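Local coordinates for protein putative hydrolase (Bacteroides ovatus, PDB 4HBS) that is of unknown function but is probably a hydrolase, built as a five-bladed beta-propeller and related to the beta-fructosidase clan, many of whose members act on carbohydrates, at residues A[81-84]-A[88-91]; A[383-388]-A[393-398]; A[323-326]-A[330-333]; A[291-296]-A[333-338]. All blocks are in the same frame, centred on the assembly; numbering follows the deposited sequence. Where two conformers were deposited one is given.

Overall arrangement
Interactions 1 and 2 meet on one side of the chain, their centres about 10 Å apart. Interactions 3 and 4 form a second touching pair on the last four-stranded propeller sheet, where they share V333; the centres of interactions 1 and 3 are about 45 Å apart. Interactions 2 and 3 are buried, interaction 1 is partly so, and interaction 4 lies at the surface. Chemistry follows place: the hairpins of interactions 1 and 3 rest on backbone hydrogen bonds with side chains packed beside them, the loop contact of interaction 2 is made by an aromatic edge and an amide oxygen, and interaction 4 is one polar side-chain bond beside a bound glycerol.

Interaction 1: residues A[81-84]-A[88-91]; sequences GVIN and SRGN
I83 and R89 face each other as an antiparallel non-hydrogen-bonded pair, and their side chains lie on the same face of the two-stranded sheet, crossing at a slant. The touching atom of I83 is CD1, which settles on the aliphatic part of the arginine at 3.5 Å from R89 CB and stays close to its CG and CD. R89 leaves the strand with CG opposite its own N (chi1 173°), then bends at the next two torsions, so that its guanidinium is carried past the isoleucine to N385 O and N56 OD1. N84 and S88 occupy the other face. Here the touch is made by the asparagine: N84 CB lies 3.4 Å from S88 O, and N84 OD1 approaches G90 CA to 3.5 Å. Backbone bonds tie the two strands on both sides of the I83-R89 pair. N84 N donates to S88 O at 2.7 Å, G90 N to V82 O at 2.8 Å in the carbonyl plane, and V82 N to N91 O at 3.2 Å, from above the plane of the N91 carbonyl. A weak bond returns from S88 N to N84 O. With three residues linking the strands, this is a tight antiparallel beta hairpin, set apart from the propeller sheets.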
loop_
_atom_site.group_PDB
_atom_site.type_symbol
_atom_site.label_atom_id
_atom_site.label_comp_id
_atom_site.label_asym_id
_atom_site.label_seq_id
_atom_site.Cartn_x
_atom_site.Cartn_y
_atom_site.Cartn_z
ATOM N N GLY A 81 -8.410 3.865 -18.531
ATOM C CA GLY A 81 -8.949 3.705 -19.869
ATOM C C GLY A 81 -10.294 3.023 -19.914
ATOM O O GLY A 81 -11.160 3.303 -19.085
ATOM N N VAL A 82 -10.460 2.098 -20.869
ATOM C CA VAL A 82 -11.731 1.437 -21.163
ATOM C C VAL A 82 -11.683 -0.096 -20.963
ATOM O O VAL A 82 -10.756 -0.750 -21.438
ATOM C CB VAL A 82 -12.104 1.799 -22.638
ATOM C CG1 VAL A 82 -13.164 0.865 -23.204
ATOM C CG2 VAL A 82 -12.567 3.244 -22.733
ATOM N N ILE A 83 -12.724 -0.658 -20.307
ATOM C CA ILE A 83 -12.892 -2.116 -20.143
ATOM C C ILE A 83 -14.092 -2.494 -20.993
ATOM O O ILE A 83 -15.168 -1.904 -20.834
ATOM C CB ILE A 83 -13.077 -2.573 -18.686
ATOM C CG1 ILE A 83 -11.925 -2.115 -17.777
ATOM C CG2 ILE A 83 -13.285 -4.063 -18.620
ATOM C CD1 ILE A 83 -10.587 -2.673 -18.089
ATOM N N ASN A 84 -13.918 -3.470 -21.888
ATOM C CA ASN A 84 -14.958 -3.889 -22.806
ATOM C C ASN A 84 -15.730 -5.092 -22.265
ATOM O O ASN A 84 -15.548 -5.498 -21.118
ATOM C CB ASN A 84 -14.319 -4.196 -24.171
ATOM C CG ASN A 84 -13.596 -3.017 -24.785
ATOM O OD1 ASN A 84 -12.412 -3.108 -25.128
ATOM N ND2 ASN A 84 -14.305 -1.896 -25.002
ATOM N N SER A 88 -12.876 -7.370 -20.454
ATOM C CA SER A 88 -11.766 -7.471 -21.382
ATOM C C SER A 88 -11.177 -6.095 -21.501
ATOM O O SER A 88 -11.835 -5.222 -22.044
ATOM C CB SER A 88 -12.258 -8.005 -22.724
ATOM O OG SER A 88 -11.202 -8.189 -23.651
ATOM N N ARG A 89 -10.001 -5.845 -20.900
ATOM C CA ARG A 89 -9.412 -4.505 -20.917
ATOM C C ARG A 89 -9.051 -4.080 -22.337
ATOM O O ARG A 89 -8.483 -4.864 -23.090
ATOM C CB ARG A 89 -8.192 -4.430 -19.992
ATOM C CG ARG A 89 -7.366 -3.107 -20.060
ATOM C CD ARG A 89 -6.793 -2.710 -18.703
ATOM N NE ARG A 89 -6.242 -3.873 -17.998
ATOM C CZ ARG A 89 -6.409 -4.178 -16.707
ATOM N NH1 ARG A 89 -7.105 -3.372 -15.904
ATOM N NH2 ARG A 89 -5.876 -5.290 -16.205
ATOM N N GLY A 90 -9.413 -2.843 -22.673
ATOM C CA GLY A 90 -9.174 -2.249 -23.978
ATOM C C GLY A 90 -8.076 -1.207 -23.932
ATOM O O GLY A 90 -7.047 -1.423 -23.283
ATOM N N ASN A 91 -8.299 -0.050 -24.600
ATOM C CA ASN A 91 -7.302 1.011 -24.679
ATOM C C ASN A 91 -7.098 1.721 -23.343
ATOM O O ASN A 91 -8.013 2.384 -22.866
ATOM C CB ASN A 91 -7.668 2.029 -25.764
ATOM C CG ASN A 91 -7.640 1.478 -27.172
ATOM O OD1 ASN A 91 -6.961 0.485 -27.476
ATOM N ND2 ASN A 91 -8.319 2.157 -28.085
#

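Interaction 2: residues A[383-388]-A[393-398]; sequences WDNFNA and DFYRPY
F394 turns the edge of its ring to the carbonyl of D384, with D384 O 3.6 Å from F394 CD2 and close to the ring plane. The polarised C-H bonds of the rim are thus what the oxygen meets. K347 makes a cation-pi contact with the same ring. N385 comes in next to this, its amide almost perpendicular to the phenylalanine ring (83°). N385 OD1 touches the first carbon of two successive side chains, at 3.9 Å from F394 CB and 3.5 Å from Y395 CB. The other end of the amide is engaged separately, N385 ND2 bonding to F382 O and weakly to a glycerol. Y395 has CG turned opposite its backbone N (chi1 -160°), which carries the ring away from N385 and lets its hydroxyl bond to D77 O. Both segments belong to the long connection between strands 371-377 and 399-403, neighbours in a sheet that also takes in strands 24-26 and 38-42. That mixing of strands from both chain ends is the way many propellers close their ring. Around F394 the chain is cross-linked by its own polar groups: R396 NE forms a salt bridge with D393 OD1 at 3.1 Å, and Y398 OH gives a bond of 2.9 Å to a lone pair of D393 O. The R396 guanidinium lies over the rim of one face of the Y398 ring.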
loop_
_atom_site.group_PDB
_atom_site.type_symbol
_atom_site.label_atom_id
_atom_site.label_comp_id
_atom_site.label_asym_id
_atom_site.label_seq_id
_atom_site.Cartn_x
_atom_site.Cartn_y
_atom_site.Cartn_z
ATOM N N TRP A 383 0.879 -8.894 -21.665
ATOM C CA TRP A 383 -0.188 -8.790 -22.664
ATOM C C TRP A 383 -1.498 -9.376 -22.180
ATOM O O TRP A 383 -2.553 -8.986 -22.680
ATOM C CB TRP A 383 0.208 -9.464 -23.999
ATOM C CG TRP A 383 0.762 -10.870 -23.931
ATOM C CD1 TRP A 383 0.091 -12.034 -24.184
ATOM C CD2 TRP A 383 2.134 -11.232 -23.754
ATOM N NE1 TRP A 383 0.953 -13.101 -24.113
ATOM C CE2 TRP A 383 2.220 -12.634 -23.874
ATOM C CE3 TRP A 383 3.298 -10.510 -23.479
ATOM C CZ2 TRP A 383 3.425 -13.320 -23.710
ATOM C CZ3 TRP A 383 4.481 -11.194 -23.313
ATOM C CH2 TRP A 383 4.537 -12.579 -23.432
ATOM N N ASP A 384 -1.448 -10.279 -21.180
ATOM C CA ASP A 384 -2.643 -10.942 -20.660
ATOM C C ASP A 384 -3.494 -9.990 -19.779
ATOM O O ASP A 384 -4.578 -10.387 -19.349
ATOM C CB ASP A 384 -2.291 -12.248 -19.932
ATOM C CG ASP A 384 -1.818 -13.342 -20.882
ATOM O OD1 ASP A 384 -2.287 -13.371 -22.039
ATOM O OD2 ASP A 384 -1.027 -14.197 -20.451
ATOM N N ASN A 385 -3.044 -8.723 -19.578
ATOM C CA ASN A 385 -3.804 -7.668 -18.925
ATOM C C ASN A 385 -4.761 -7.013 -19.931
ATOM O O ASN A 385 -5.458 -6.093 -19.537
ATOM C CB ASN A 385 -2.855 -6.593 -18.327
ATOM C CG ASN A 385 -1.998 -7.110 -17.197
ATOM O OD1 ASN A 385 -2.501 -7.535 -16.143
ATOM N ND2 ASN A 385 -0.689 -7.089 -17.380
ATOM N N PHE A 386 -4.803 -7.477 -21.234
ATOM C CA PHE A 386 -5.677 -6.909 -22.281
ATOM C C PHE A 386 -6.345 -7.937 -23.192
ATOM O O PHE A 386 -5.887 -9.072 -23.320
ATOM C CB PHE A 386 -4.853 -6.009 -23.224
ATOM C CG PHE A 386 -3.945 -5.007 -22.566
ATOM C CD1 PHE A 386 -2.676 -5.376 -22.136
ATOM C CD2 PHE A 386 -4.329 -3.677 -22.435
ATOM C CE1 PHE A 386 -1.835 -4.457 -21.528
ATOM C CE2 PHE A 386 -3.476 -2.750 -21.847
ATOM C CZ PHE A 386 -2.244 -3.154 -21.372
ATOM N N ASN A 387 -7.390 -7.468 -23.893
ATOM C CA ASN A 387 -8.093 -8.102 -25.003
ATOM C C ASN A 387 -8.633 -9.538 -24.849
ATOM O O ASN A 387 -9.010 -10.122 -25.862
ATOM C CB ASN A 387 -7.173 -8.086 -26.221
ATOM C CG ASN A 387 -6.869 -6.687 -26.713
ATOM O OD1 ASN A 387 -7.614 -5.730 -26.468
ATOM N ND2 ASN A 387 -5.771 -6.526 -27.409
ATOM N N ALA A 388 -8.713 -10.091 -23.660
ATOM C CA ALA A 388 -9.290 -11.426 -23.466
ATOM C C ALA A 388 -10.312 -11.332 -22.394
ATOM O O ALA A 388 -10.134 -10.519 -21.480
ATOM C CB ALA A 388 -8.219 -12.420 -23.057
ATOM N N ASP A 393 -8.996 -8.262 -14.672
ATOM C CA ASP A 393 -8.950 -8.627 -13.259
ATOM C C ASP A 393 -7.686 -9.370 -12.721
ATOM O O ASP A 393 -7.712 -9.880 -11.591
ATOM C CB ASP A 393 -10.220 -9.402 -12.948
ATOM C CG ASP A 393 -11.462 -8.544 -13.071
ATOM O OD1 ASP A 393 -11.464 -7.414 -12.521
ATOM O OD2 ASP A 393 -12.394 -8.953 -13.793
ATOM N N PHE A 394 -6.562 -9.300 -13.431
ATOM C CA PHE A 394 -5.317 -9.827 -12.878
ATOM C C PHE A 394 -4.692 -8.746 -12.038
ATOM O O PHE A 394 -4.282 -8.967 -10.900
ATOM C CB PHE A 394 -4.339 -10.234 -13.994
ATOM C CG PHE A 394 -4.663 -11.544 -14.663
ATOM C CD1 PHE A 394 -4.594 -12.740 -13.956
ATOM C CD2 PHE A 394 -4.960 -11.594 -16.015
ATOM C CE1 PHE A 394 -4.797 -13.960 -14.596
ATOM C CE2 PHE A 394 -5.225 -12.812 -16.641
ATOM C CZ PHE A 394 -5.140 -13.989 -15.928
ATOM N N TYR A 395 -4.626 -7.551 -12.624
ATOM C CA TYR A 395 -3.972 -6.399 -12.073
ATOM C C TYR A 395 -4.908 -5.400 -11.381
ATOM O O TYR A 395 -5.101 -4.279 -11.847
ATOM C CB TYR A 395 -3.240 -5.733 -13.212
ATOM C CG TYR A 395 -2.149 -4.818 -12.755
ATOM C CD1 TYR A 395 -1.026 -5.314 -12.108
ATOM C CD2 TYR A 395 -2.215 -3.455 -13.000
ATOM C CE1 TYR A 395 -0.014 -4.477 -11.684
ATOM C CE2 TYR A 395 -1.196 -2.610 -12.604
ATOM C CZ TYR A 395 -0.085 -3.127 -11.959
ATOM O OH TYR A 395 0.956 -2.326 -11.596
ATOM N N ARG A 396 -5.406 -5.779 -10.219
ATOM C CA ARG A 396 -6.245 -4.912 -9.399
ATOM C C ARG A 396 -6.272 -5.454 -7.987
ATOM O O ARG A 396 -5.979 -6.652 -7.781
ATOM C CB ARG A 396 -7.672 -4.736 -9.971
ATOM C CG ARG A 396 -8.276 -5.945 -10.617
ATOM C CD ARG A 396 -8.856 -6.898 -9.607
ATOM N NE ARG A 396 -10.313 -6.853 -9.644
ATOM C CZ ARG A 396 -11.114 -6.287 -8.740
ATOM N NH1 ARG A 396 -10.612 -5.717 -7.651
ATOM N NH2 ARG A 396 -12.425 -6.311 -8.905
ATOM N N PRO A 397 -6.586 -4.596 -6.981
ATOM C CA PRO A 397 -6.593 -5.090 -5.610
ATOM C C PRO A 397 -7.790 -5.952 -5.297
ATOM O O PRO A 397 -8.845 -5.805 -5.893
ATOM C CB PRO A 397 -6.594 -3.813 -4.770
ATOM C CG PRO A 397 -7.195 -2.791 -5.625
ATOM C CD PRO A 397 -6.941 -3.162 -7.039
ATOM N N TYR A 398 -7.601 -6.868 -4.377
ATOM C CA TYR A 398 -8.650 -7.731 -3.856
ATOM C C TYR A 398 -8.634 -7.488 -2.360
ATOM O O TYR A 398 -7.548 -7.390 -1.791
ATOM C CB TYR A 398 -8.403 -9.186 -4.250
ATOM C CG TYR A 398 -8.766 -9.444 -5.692
ATOM C CD1 TYR A 398 -10.098 -9.472 -6.103
ATOM C CD2 TYR A 398 -7.782 -9.626 -6.661
ATOM C CE1 TYR A 398 -10.445 -9.731 -7.428
ATOM C CE2 TYR A 398 -8.119 -9.875 -7.996
ATOM C CZ TYR A 398 -9.453 -9.951 -8.366
ATOM O OH TYR A 398 -9.811 -10.183 -9.669
#

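Interaction 3: residues A[323-326]-A[330-333]; sequences FRSK and GPFV
F332 packs against F323 with its CB and against S325 with its ring. F332 CB meets F323 CB at 3.9 Å. CG stands opposite the carbonyl carbon of its own residue (chi1 -85°), and the ring then runs under the strand of residues 323-325. F332 CD1 passes 3.7 Å from the carbonyl carbon of R324, while CE1 is nearest S325 CB at 3.8 Å. S325 CB sits over the middle of the ring, 3.7 Å from the centroid and only 8° from the normal, a clear CH-pi contact. CZ, at the tip, is still under the same carbon, and Y307 and M309 of strand 306-312 also pack on this phenylalanine. S325 OG points the opposite way from its backbone N and bonds to P331 O at 3.2 Å, approaching well above the carbonyl plane; it also has a bond from H327 N. R324 and V333 form an antiparallel hydrogen-bonded pair in which R324 N gives to V333 O at 3.0 Å and V333 N returns to R324 O at 2.8 Å. The guanidinium of R324 reaches on to A413 O and forms a salt bridge with D334. Together these contacts close the beta hairpin from strand 319-325 to the outermost strand 333-340 of a four-stranded antiparallel propeller blade.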
loop_
_atom_site.group_PDB
_atom_site.type_symbol
_atom_site.label_atom_id
_atom_site.label_comp_id
_atom_site.label_asym_id
_atom_site.label_seq_id
_atom_site.Cartn_x
_atom_site.Cartn_y
_atom_site.Cartn_z
ATOM N N PHE A 323 3.354 -10.500 13.867
ATOM C CA PHE A 323 4.301 -10.485 14.997
ATOM C C PHE A 323 3.824 -9.481 16.010
ATOM O O PHE A 323 3.055 -8.592 15.651
ATOM C CB PHE A 323 5.714 -10.090 14.547
ATOM C CG PHE A 323 6.244 -10.798 13.332
ATOM C CD1 PHE A 323 5.831 -10.431 12.061
ATOM C CD2 PHE A 323 7.206 -11.791 13.452
ATOM C CE1 PHE A 323 6.338 -11.072 10.931
ATOM C CE2 PHE A 323 7.723 -12.419 12.322
ATOM C CZ PHE A 323 7.288 -12.053 11.067
ATOM N N ARG A 324 4.321 -9.554 17.247
ATOM C CA ARG A 324 3.945 -8.585 18.272
ATOM C C ARG A 324 5.158 -8.085 19.059
ATOM O O ARG A 324 6.178 -8.770 19.133
ATOM C CB ARG A 324 2.905 -9.182 19.233
ATOM C CG ARG A 324 3.349 -10.460 19.940
ATOM C CD ARG A 324 2.474 -10.736 21.132
ATOM N NE ARG A 324 2.840 -11.971 21.816
ATOM C CZ ARG A 324 2.135 -12.518 22.807
ATOM N NH1 ARG A 324 1.018 -11.936 23.241
ATOM N NH2 ARG A 324 2.537 -13.654 23.369
ATOM N N SER A 325 5.017 -6.899 19.679
ATOM C CA SER A 325 6.054 -6.287 20.522
ATOM C C SER A 325 5.443 -5.337 21.556
ATOM O O SER A 325 4.282 -4.934 21.436
ATOM C CB SER A 325 7.059 -5.515 19.672
ATOM O OG SER A 325 8.130 -5.014 20.456
ATOM N N LYS A 326 6.254 -4.965 22.554
ATOM C CA LYS A 326 5.857 -4.015 23.589
ATOM C C LYS A 326 6.225 -2.568 23.140
ATOM O O LYS A 326 5.873 -1.619 23.846
ATOM C CB LYS A 326 6.515 -4.371 24.940
ATOM N N GLY A 330 10.600 -2.345 19.060
ATOM C CA GLY A 330 11.061 -3.398 19.945
ATOM C C GLY A 330 11.159 -4.717 19.262
ATOM O O GLY A 330 10.750 -4.853 18.101
ATOM N N PRO A 331 11.695 -5.720 19.959
ATOM C CA PRO A 331 11.773 -7.041 19.340
ATOM C C PRO A 331 10.378 -7.537 18.957
ATOM O O PRO A 331 9.549 -7.772 19.840
ATOM C CB PRO A 331 12.439 -7.910 20.423
ATOM C CG PRO A 331 12.216 -7.192 21.686
ATOM C CD PRO A 331 12.207 -5.733 21.338
ATOM N N PHE A 332 10.080 -7.561 17.644
ATOM C CA PHE A 332 8.828 -8.128 17.156
ATOM C C PHE A 332 9.062 -9.626 17.227
ATOM O O PHE A 332 10.094 -10.111 16.755
ATOM C CB PHE A 332 8.418 -7.613 15.759
ATOM C CG PHE A 332 7.668 -6.297 15.847
ATOM C CD1 PHE A 332 6.294 -6.271 16.059
ATOM C CD2 PHE A 332 8.351 -5.087 15.827
ATOM C CE1 PHE A 332 5.615 -5.055 16.202
ATOM C CE2 PHE A 332 7.665 -3.875 15.952
ATOM C CZ PHE A 332 6.303 -3.869 16.136
ATOM N N VAL A 333 8.198 -10.325 17.961
ATOM C CA VAL A 333 8.370 -11.744 18.248
ATOM C C VAL A 333 7.080 -12.507 18.012
ATOM O O VAL A 333 6.061 -11.915 17.666
ATOM C CB VAL A 333 8.865 -11.928 19.728
ATOM C CG1 VAL A 333 10.303 -11.467 19.877
ATOM C CG2 VAL A 333 7.965 -11.198 20.729
#

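Interaction 4: residues A[291-296]-A[333-338]; sequences LESACS and VDQKTL. With GOL (glycerol), chain C.
At a glycerol site on the edge of a four-stranded propeller blade, S293 from the loop before strand 298-303 meets Q335 of the outermost strand, 333-340. The glycerol probably came from the crystallisation liquor. S293 OG donates to Q335 OE1 at 2.7 Å, the serine oxygen tilted 31° from the plane of the amide carbonyl. Q335 can reach across because its chain is stretched out, CG lying opposite the backbone N (chi1 -176°), with the amide alone turned at the end. The strand and the loop are otherwise well apart, with S293 CA and Q335 CA 7.6 Å from each other, and the ring of F323 packs against both side chains. Glycerol bridges strand and loop, bonded to the loop at A294 and to the strand at Q335. On the loop side A294 grips it with two backbone groups: glycerol O1 gives to A294 O at 2.7 Å, and A294 N gives to glycerol O2 at 3.3 Å. M314 N adds a further bond. OE1, bonded to the serine, also lies close to glycerol O2, and at the other end of the amide Q335 NE2 donates to glycerol O3 at 3.1 Å along an almost straight N-H...O line of 172°.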
loop_
_atom_site.group_PDB
_atom_site.type_symbol
_atom_site.label_atom_id
_atom_site.label_comp_id
_atom_site.label_asym_id
_atom_site.label_seq_id
_atom_site.Cartn_x
_atom_site.Cartn_y
_atom_site.Cartn_z
ATOM N N LEU A 291 15.438 -13.354 13.716
ATOM C CA LEU A 291 16.469 -13.634 12.689
ATOM C C LEU A 291 16.079 -14.846 11.813
ATOM O O LEU A 291 16.571 -15.006 10.688
ATOM C CB LEU A 291 17.846 -13.876 13.348
ATOM C CG LEU A 291 18.614 -12.616 13.779
ATOM C CD1 LEU A 291 17.828 -11.788 14.806
ATOM C CD2 LEU A 291 19.981 -12.983 14.344
ATOM N N GLU A 292 15.145 -15.651 12.329
ATOM C CA GLU A 292 14.610 -16.861 11.703
ATOM C C GLU A 292 13.291 -16.533 10.934
ATOM O O GLU A 292 12.647 -17.444 10.402
ATOM C CB GLU A 292 14.390 -17.981 12.779
ATOM C CG GLU A 292 14.043 -17.479 14.184
ATOM C CD GLU A 292 13.513 -18.495 15.171
ATOM O OE1 GLU A 292 13.577 -19.713 14.886
ATOM O OE2 GLU A 292 13.037 -18.060 16.246
ATOM N N SER A 293 12.917 -15.230 10.855
ATOM C CA SER A 293 11.723 -14.764 10.166
ATOM C C SER A 293 12.092 -13.853 9.051
ATOM O O SER A 293 13.131 -13.192 9.087
ATOM C CB SER A 293 10.812 -14.015 11.124
ATOM O OG SER A 293 10.300 -14.886 12.118
ATOM N N ALA A 294 11.214 -13.786 8.072
ATOM C CA ALA A 294 11.361 -12.953 6.890
ATOM C C ALA A 294 10.011 -12.416 6.534
ATOM O O ALA A 294 9.019 -13.126 6.701
ATOM C CB ALA A 294 11.915 -13.780 5.754
ATOM N N CYS A 295 9.932 -11.157 6.139
ATOM C CA CYS A 295 8.654 -10.576 5.750
ATOM C C CYS A 295 8.880 -9.323 4.900
ATOM O O CYS A 295 9.967 -8.744 4.941
ATOM C CB CYS A 295 7.786 -10.291 6.982
ATOM S SG CYS A 295 7.533 -8.535 7.346
ATOM N N SER A 296 7.861 -8.917 4.129
ATOM C CA SER A 296 7.925 -7.722 3.283
ATOM C C SER A 296 6.709 -6.824 3.530
ATOM O O SER A 296 5.633 -7.314 3.881
ATOM C CB SER A 296 8.007 -8.110 1.812
ATOM O OG SER A 296 6.816 -8.752 1.392
ATOM N N VAL A 333 8.198 -10.325 17.961
ATOM C CA VAL A 333 8.370 -11.744 18.248
ATOM C C VAL A 333 7.080 -12.507 18.012
ATOM O O VAL A 333 6.061 -11.915 17.666
ATOM C CB VAL A 333 8.865 -11.928 19.728
ATOM C CG1 VAL A 333 10.303 -11.467 19.877
ATOM C CG2 VAL A 333 7.965 -11.198 20.729
ATOM N N ASP A 334 7.154 -13.839 18.182
ATOM C CA ASP A 334 6.036 -14.766 18.115
ATOM C C ASP A 334 5.307 -14.638 16.785
ATOM O O ASP A 334 4.189 -14.119 16.710
ATOM C CB ASP A 334 5.104 -14.548 19.330
ATOM C CG ASP A 334 5.861 -14.556 20.656
ATOM O OD1 ASP A 334 6.819 -15.355 20.790
ATOM O OD2 ASP A 334 5.522 -13.728 21.543
ATOM N N GLN A 335 5.962 -15.103 15.721
ATOM C CA GLN A 335 5.370 -15.061 14.391
ATOM C C GLN A 335 4.156 -15.962 14.374
ATOM O O GLN A 335 4.163 -17.009 15.023
ATOM C CB GLN A 335 6.382 -15.521 13.336
ATOM C CG GLN A 335 5.912 -15.428 11.877
ATOM C CD GLN A 335 6.942 -16.080 10.986
ATOM O OE1 GLN A 335 8.061 -15.584 10.844
ATOM N NE2 GLN A 335 6.637 -17.263 10.456
ATOM N N LYS A 336 3.109 -15.541 13.678
ATOM C CA LYS A 336 1.882 -16.322 13.505
ATOM C C LYS A 336 1.438 -16.189 12.059
ATOM O O LYS A 336 1.747 -15.177 11.437
ATOM C CB LYS A 336 0.766 -15.808 14.437
ATOM C CG LYS A 336 1.038 -15.922 15.932
ATOM C CD LYS A 336 0.651 -17.255 16.464
ATOM C CE LYS A 336 1.228 -17.514 17.821
ATOM N NZ LYS A 336 0.514 -18.618 18.502
ATOM N N THR A 337 0.726 -17.174 11.515
ATOM C CA THR A 337 0.184 -17.056 10.169
ATOM C C THR A 337 -1.265 -16.611 10.353
ATOM O O THR A 337 -2.081 -17.357 10.903
ATOM C CB THR A 337 0.368 -18.339 9.376
ATOM O OG1 THR A 337 1.770 -18.550 9.214
ATOM C CG2 THR A 337 -0.269 -18.271 8.014
ATOM N N LEU A 338 -1.560 -15.355 9.968
ATOM C CA LEU A 338 -2.902 -14.780 10.093
ATOM C C LEU A 338 -3.852 -15.545 9.192
ATOM O O LEU A 338 -4.860 -16.078 9.662
ATOM C CB LEU A 338 -2.861 -13.296 9.739
ATOM C CG LEU A 338 -4.088 -12.483 10.060
ATOM C CD1 LEU A 338 -4.364 -12.473 11.542
ATOM C CD2 LEU A 338 -3.936 -11.055 9.537
HETATM C C1 GOL C . 8.680 -16.822 5.749
HETATM O O1 GOL C . 8.514 -15.440 5.472
HETATM C C2 GOL C . 9.368 -17.054 7.074
HETATM O O2 GOL C . 8.894 -16.094 8.025
HETATM C C3 GOL C . 8.995 -18.458 7.503
HETATM O O3 GOL C . 8.923 -18.599 8.921
#